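Local structure of thioredoxin-like protein (Parabacteroides distasonis, 4FO5) at residues A[52-57]-A[134-139]; A[56-59]-A[65-68]; A[116-121]-A[127-132]. The protein is of unknown function but has a thioredoxin-like fold and is probably related to the AhpC/TSA family of redox proteins. All coordinates share one frame; numbering follows the deposited sequence. Where two conformers were deposited one is given.

Contact 1 of 3, residues A[52-57]-A[134-139]; sequences VQLANE and EKLTEI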
# COMPACT_ATOMS: atom_id res chain seq x y z
N VAL A 52 -10.20 -3.55 0.26
CA VAL A 52 -11.34 -3.34 -0.64
C VAL A 52 -11.81 -1.90 -0.52
O VAL A 52 -12.06 -1.26 -1.54
CB VAL A 52 -12.49 -4.35 -0.32
CG1 VAL A 52 -13.78 -3.99 -1.06
CG2 VAL A 52 -12.06 -5.78 -0.65
N GLN A 53 -11.93 -1.39 0.71
CA GLN A 53 -12.43 -0.03 0.92
C GLN A 53 -11.46 0.99 0.39
O GLN A 53 -11.89 1.91 -0.31
CB GLN A 53 -12.78 0.22 2.39
CG GLN A 53 -13.95 -0.66 2.89
CD GLN A 53 -15.22 -0.61 2.05
OE1 GLN A 53 -15.74 0.47 1.73
NE2 GLN A 53 -15.78 -1.78 1.72
N LEU A 54 -10.16 0.80 0.62
CA LEU A 54 -9.14 1.72 0.09
C LEU A 54 -9.09 1.69 -1.46
O LEU A 54 -9.11 2.75 -2.07
CB LEU A 54 -7.74 1.43 0.66
CG LEU A 54 -7.56 1.73 2.16
CD1 LEU A 54 -6.31 1.04 2.70
CD2 LEU A 54 -7.53 3.24 2.45
N ALA A 55 -9.03 0.49 -2.08
CA ALA A 55 -8.98 0.36 -3.55
C ALA A 55 -10.19 1.05 -4.19
O ALA A 55 -10.01 1.77 -5.18
CB ALA A 55 -8.90 -1.09 -3.97
N ASN A 56 -11.41 0.90 -3.61
CA ASN A 56 -12.57 1.56 -4.20
C ASN A 56 -12.51 3.09 -3.98
O ASN A 56 -12.99 3.83 -4.84
CB ASN A 56 -13.88 0.93 -3.71
CG ASN A 56 -14.10 -0.41 -4.38
OD1 ASN A 56 -14.58 -0.50 -5.52
ND2 ASN A 56 -13.65 -1.48 -3.76
N GLU A 57 -11.89 3.57 -2.90
CA GLU A 57 -11.75 5.01 -2.69
C GLU A 57 -10.79 5.63 -3.72
O GLU A 57 -11.05 6.73 -4.18
CB GLU A 57 -11.24 5.29 -1.27
CG GLU A 57 -11.57 6.68 -0.78
CD GLU A 57 -13.04 6.97 -0.50
OE1 GLU A 57 -13.85 6.02 -0.35
OE2 GLU A 57 -13.40 8.17 -0.49
N GLU A 134 -12.02 7.71 4.14
CA GLU A 134 -12.54 9.04 4.42
C GLU A 134 -11.40 10.05 4.57
O GLU A 134 -11.40 11.05 3.84
CB GLU A 134 -13.43 9.01 5.68
CG GLU A 134 -14.67 8.13 5.58
CD GLU A 134 -14.49 6.61 5.59
OE1 GLU A 134 -13.52 6.13 6.22
OE2 GLU A 134 -15.34 5.91 4.99
N LYS A 135 -10.40 9.76 5.43
CA LYS A 135 -9.24 10.64 5.60
C LYS A 135 -8.39 10.71 4.33
O LYS A 135 -7.88 11.79 4.02
CB LYS A 135 -8.37 10.24 6.81
CG LYS A 135 -7.39 11.34 7.30
CD LYS A 135 -8.11 12.39 8.14
CE LYS A 135 -7.29 13.58 8.55
NZ LYS A 135 -8.07 14.84 8.42
N LEU A 136 -8.27 9.59 3.56
CA LEU A 136 -7.49 9.62 2.31
C LEU A 136 -8.08 10.66 1.34
O LEU A 136 -7.34 11.50 0.82
CB LEU A 136 -7.41 8.21 1.65
CG LEU A 136 -6.77 8.10 0.26
CD1 LEU A 136 -5.26 8.44 0.26
CD2 LEU A 136 -6.99 6.73 -0.33
N THR A 137 -9.41 10.67 1.17
CA THR A 137 -10.12 11.61 0.30
C THR A 137 -9.94 13.07 0.78
O THR A 137 -9.64 13.93 -0.05
CB THR A 137 -11.59 11.19 0.22
OG1 THR A 137 -11.63 9.96 -0.49
CG2 THR A 137 -12.46 12.20 -0.50
N GLU A 138 -10.08 13.33 2.10
CA GLU A 138 -9.90 14.65 2.70
C GLU A 138 -8.47 15.16 2.45
O GLU A 138 -8.30 16.33 2.13
CB GLU A 138 -10.22 14.64 4.20
N ILE A 139 -7.48 14.27 2.54
CA ILE A 139 -6.07 14.61 2.29
C ILE A 139 -5.83 14.91 0.78
O ILE A 139 -5.18 15.90 0.45
CB ILE A 139 -5.11 13.50 2.81
CG1 ILE A 139 -5.11 13.44 4.37
CG2 ILE A 139 -3.71 13.74 2.28
CD1 ILE A 139 -4.56 12.14 4.96
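Glu57 and Thr137 mark the point where helix 45-58 and helix 133-140 come nearest in this contact, with 7.4 Å between Glu57 CA and Thr137 CA, so the backbones stay apart and side chains bridge the gap. One hydrogen bond makes the polar bridge. Thr137 OG1 donates to Glu57 OE2 at a short 2.5 Å, using the anti lone pair of the carboxylate oxygen, the one directed away from OE1. The two side chains cross at about a right angle, and the hydroxyl lies against the bend in the glutamate chain, with Thr137 OG1 3.3 Å from Glu57 CG. Two torsions bring the carboxylate there: Glu57 CG is anti to the backbone N (chi1 -157°), which carries the chain out across the gap, and the bend at chi2 (69°) turns the acid group aside, presenting OE2 to the hydroxyl. Beneath this bridge, nearer the sheet, the contact is apolar and looser. Leu54 does not aim its CB at the other helix, but its methyl CD2 reaches Leu136 CD2 at 4.5 Å. The same two leucines also rest on Leu36 of strand 34-40, so they fill the wedge between the helices and the sheet. Glu57 OE2 carries a second load, a salt bridge to Lys60. Glu134 OE2 lies 5.5 Å from Glu57 OE1, a like charge close enough that it might slightly disfavour ionisation of the pair, while Lys60 would be expected to act the other way. The chemistry is thus split in two layers: a buried, modest leucine contact below and, nearer the surface, one carboxylate oxygen shared by a hydroxyl and a lysine, which links the two helices and the turn after the first.

Contact 2 of 3, residues A[56-59]-A[65-68]; sequences NEVN and KIAM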
# COMPACT_ATOMS: atom_id res chain seq x y z
N ASN A 56 -11.41 0.90 -3.61
CA ASN A 56 -12.57 1.56 -4.20
C ASN A 56 -12.51 3.09 -3.98
O ASN A 56 -12.99 3.83 -4.84
CB ASN A 56 -13.88 0.93 -3.71
CG ASN A 56 -14.10 -0.41 -4.38
OD1 ASN A 56 -14.58 -0.50 -5.52
ND2 ASN A 56 -13.65 -1.48 -3.76
N GLU A 57 -11.89 3.57 -2.90
CA GLU A 57 -11.75 5.01 -2.69
C GLU A 57 -10.79 5.63 -3.72
O GLU A 57 -11.05 6.73 -4.18
CB GLU A 57 -11.24 5.29 -1.27
CG GLU A 57 -11.57 6.68 -0.78
CD GLU A 57 -13.04 6.97 -0.50
OE1 GLU A 57 -13.85 6.02 -0.35
OE2 GLU A 57 -13.40 8.17 -0.49
N VAL A 58 -9.69 4.92 -4.06
CA VAL A 58 -8.66 5.37 -5.01
C VAL A 58 -9.27 5.50 -6.40
O VAL A 58 -8.93 6.44 -7.11
CB VAL A 58 -7.38 4.48 -4.99
CG1 VAL A 58 -6.40 4.87 -6.10
CG2 VAL A 58 -6.69 4.56 -3.64
N ASN A 59 -10.26 4.63 -6.73
CA ASN A 59 -10.98 4.67 -8.02
C ASN A 59 -11.74 5.99 -8.22
O ASN A 59 -12.14 6.27 -9.35
CB ASN A 59 -11.94 3.46 -8.17
CG ASN A 59 -11.24 2.17 -8.56
OD1 ASN A 59 -10.21 2.16 -9.26
ND2 ASN A 59 -11.79 1.05 -8.14
N LYS A 65 -3.20 11.73 -9.79
CA LYS A 65 -3.24 12.19 -8.40
C LYS A 65 -2.70 11.14 -7.41
O LYS A 65 -1.95 11.48 -6.49
CB LYS A 65 -4.67 12.59 -8.00
N ILE A 66 -3.12 9.88 -7.57
CA ILE A 66 -2.75 8.84 -6.61
C ILE A 66 -2.60 7.48 -7.26
O ILE A 66 -3.37 7.11 -8.13
CB ILE A 66 -3.79 8.77 -5.42
CG1 ILE A 66 -3.42 7.72 -4.34
CG2 ILE A 66 -5.24 8.56 -5.92
CD1 ILE A 66 -2.76 8.21 -3.14
N ALA A 67 -1.61 6.73 -6.82
CA ALA A 67 -1.46 5.35 -7.25
C ALA A 67 -1.62 4.44 -6.04
O ALA A 67 -1.11 4.74 -4.96
CB ALA A 67 -0.11 5.13 -7.92
N MSE A 68 -2.35 3.37 -6.20
CA MSE A 68 -2.49 2.42 -5.12
C MSE A 68 -1.51 1.29 -5.36
O MSE A 68 -1.48 0.71 -6.44
CB MSE A 68 -3.91 1.91 -5.06
CG MSE A 68 -4.03 0.63 -4.27
SE MSE A 68 -5.41 0.82 -3.01
CE MSE A 68 -4.47 0.49 -1.42
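Val58, in the last turn of helix 45-58, fits against Ile66 and Met68 of strand 66-72, CG1 touching both and CG2 touching Met68. The backbones keep their distance, with Val58 CA and Met68 CA 6.8 Å apart, and no hydrogen bond crosses between the segments. The hydrocarbon part of the contact centres on Val58 CG1. It meets the branch methyl Ile66 CG2 at 3.9 Å, the two side chains crossing at about a right angle, and it also touches Met68 CB at 4.0 Å. Val58 CG1 is anti to the backbone N (chi1 173°), and with this rotation the two methyls of the valine straddle Met68 CB, since Val58 CG2 approaches that same carbon from 4.1 Å. The second kind of contact is methyl to selenium. Met68 is a selenomethionine, and its SE lies 4.0 Å from Val58 CG2. CB of this residue points at the helix, and the chain then bends at chi2 and chi3 to run along the helix, so that SE stays against Val58 CG2 while CE turns away, and it also touches Leu54 and Ala55. All three side chains are buried, and alternation along the strand explains the pairing: Ile66 and Met68 face the helix while Ala67 points away from it. In the fold, the contact packs the end of the helix onto the strand that follows it in the beta-alpha-beta unit formed by strand 34-40, helix 45-58 and strand 66-72. Leu36 of strand 34-40 touches both Val58 and Met68, and helix 133-140 closes the flank, with Leu136 on Val58 and Leu140 on Ile66.

Contact 3 of 3, residues A[116-121]-A[127-132]; sequences KNFLIN and IAANVT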
# COMPACT_ATOMS: atom_id res chain seq x y z
N LYS A 116 -0.51 -2.52 7.85
CA LYS A 116 -0.58 -1.08 7.88
C LYS A 116 -0.61 -0.53 6.45
O LYS A 116 -0.33 -1.26 5.50
CB LYS A 116 0.72 -0.63 8.61
CG LYS A 116 0.80 0.80 9.14
CD LYS A 116 1.89 0.92 10.21
CE LYS A 116 2.15 2.34 10.66
NZ LYS A 116 3.41 2.46 11.44
N ASN A 117 -0.97 0.75 6.30
CA ASN A 117 -0.92 1.47 5.05
C ASN A 117 -0.15 2.78 5.27
O ASN A 117 -0.00 3.25 6.41
CB ASN A 117 -2.30 1.70 4.42
CG ASN A 117 -3.17 2.80 5.01
OD1 ASN A 117 -2.73 3.91 5.34
ND2 ASN A 117 -4.46 2.54 5.02
N PHE A 118 0.38 3.33 4.19
CA PHE A 118 1.17 4.55 4.22
C PHE A 118 0.85 5.40 3.02
O PHE A 118 0.81 4.89 1.90
CB PHE A 118 2.69 4.22 4.22
CG PHE A 118 3.15 3.27 5.29
CD1 PHE A 118 3.11 1.89 5.09
CD2 PHE A 118 3.57 3.74 6.53
CE1 PHE A 118 3.48 1.01 6.09
CE2 PHE A 118 3.98 2.85 7.52
CZ PHE A 118 3.96 1.49 7.29
N LEU A 119 0.60 6.68 3.24
CA LEU A 119 0.45 7.64 2.17
C LEU A 119 1.84 8.27 1.95
O LEU A 119 2.39 8.89 2.86
CB LEU A 119 -0.63 8.69 2.49
CG LEU A 119 -0.94 9.70 1.38
CD1 LEU A 119 -1.44 9.00 0.10
CD2 LEU A 119 -1.98 10.69 1.86
N ILE A 120 2.43 8.00 0.79
CA ILE A 120 3.76 8.44 0.40
C ILE A 120 3.64 9.53 -0.67
O ILE A 120 2.95 9.33 -1.68
CB ILE A 120 4.59 7.20 -0.09
CG1 ILE A 120 4.61 6.06 1.01
CG2 ILE A 120 5.99 7.61 -0.51
CD1 ILE A 120 5.10 4.64 0.54
N ASN A 121 4.35 10.67 -0.48
CA ASN A 121 4.31 11.78 -1.44
C ASN A 121 5.25 11.50 -2.64
O ASN A 121 5.86 10.43 -2.69
CB ASN A 121 4.60 13.14 -0.76
CG ASN A 121 6.02 13.40 -0.30
OD1 ASN A 121 6.96 12.64 -0.56
ND2 ASN A 121 6.21 14.47 0.42
N ILE A 127 3.77 10.71 4.45
CA ILE A 127 3.10 11.91 4.96
C ILE A 127 1.92 11.53 5.89
O ILE A 127 1.40 12.38 6.58
CB ILE A 127 2.67 12.87 3.83
CG1 ILE A 127 1.81 12.14 2.78
CG2 ILE A 127 3.91 13.55 3.20
CD1 ILE A 127 0.97 13.01 1.93
N ALA A 128 1.48 10.26 5.86
CA ALA A 128 0.38 9.76 6.69
C ALA A 128 0.48 8.23 6.82
O ALA A 128 1.01 7.57 5.94
CB ALA A 128 -0.98 10.15 6.11
N ALA A 129 -0.03 7.69 7.93
CA ALA A 129 0.00 6.26 8.22
C ALA A 129 -1.39 5.82 8.60
O ALA A 129 -2.13 6.63 9.14
CB ALA A 129 0.98 5.97 9.36
N ASN A 130 -1.76 4.57 8.29
CA ASN A 130 -3.08 3.96 8.59
C ASN A 130 -4.21 4.91 8.26
O ASN A 130 -4.98 5.25 9.13
CB ASN A 130 -3.18 3.53 10.07
CG ASN A 130 -2.13 2.52 10.44
OD1 ASN A 130 -2.13 1.38 9.93
ND2 ASN A 130 -1.18 2.93 11.27
N VAL A 131 -4.26 5.37 7.00
CA VAL A 131 -5.29 6.30 6.57
C VAL A 131 -6.58 5.50 6.27
O VAL A 131 -6.51 4.36 5.79
CB VAL A 131 -4.78 7.17 5.38
CG1 VAL A 131 -4.93 6.48 4.03
CG2 VAL A 131 -5.45 8.53 5.37
N THR A 132 -7.73 6.10 6.59
CA THR A 132 -9.04 5.53 6.34
C THR A 132 -9.44 5.98 4.95
O THR A 132 -8.88 6.99 4.49
CB THR A 132 -10.05 6.02 7.40
OG1 THR A 132 -10.17 7.44 7.32
CG2 THR A 132 -9.75 5.54 8.79
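Asn117 and Val131 form the tight end of this hairpin, where a side-chain amide takes over from the backbone ladder. Val131 N donates to Asn117 OD1 at 2.7 Å, and Asn117 ND2 returns a bond to Val131 O at 2.8 Å, nearly straight at 171° and in the carbonyl plane on a lone pair. With chi1 at 77°, Asn117 CG sits between its own backbone N and carbonyl carbon, and the amide is turned to the backbone of Val131, gripped at both ends. A lysine in place of Asn117 would probably leave Val131 N and O without these partners and the loop at Asn130 and Val131 free to shift. Next to it, Asn130 N bonds Asn117 O, and Leu119 N bonds Ala128 O. Leu119 O then takes Ile127 N at 2.8 Å and, weakly, Ala128 N at 3.4 Å: a classic beta bulge. On the face carrying Leu119 and Ala128, Leu119 CB meets Ala128 CB at 3.9 Å, and Leu119 also packs on Leu136 and Ile139 of helix 133-140. Ile127, though exposed, packs its CD1 on buried Leu119 CD2 at 3.8 Å. The solvent side is looser. Lys116 runs extended across the side chain of Asn130, with Lys116 CE 3.4 Å from Asn130 ND2 and no hydrogen bond between them. On the other face of the sheet, Phe118 touches Ala129 CB only lightly, its ring meeting Tyr109. Strands 117-120 and 127-129 run antiparallel, at 172°, and with helix 133-140 make up the C-terminal beta-beta-alpha unit characteristic of the thioredoxin fold.

Overall arrangement
From the N terminus, strand 34-40 leads into helix 45-58, where contacts 1 and 2 both begin, sharing Asn56 and Glu57. Contact 2 closes first, across a short loop to strand 66-72. The chain then builds helix 77-87 and strand 94-96 before contact 3 closes the hairpin of 116-121 with 127-132. Contact 1 closes last, on helix 133-140, so contact 3 nests inside its long loop and follows contact 2 in series. In space, Leu136 joins contacts 1 and 2 through Val58, while Ile66 meets Leu119 between contacts 2 and 3. Together they tie the beta-alpha-beta half to the beta-beta-alpha half of the fold.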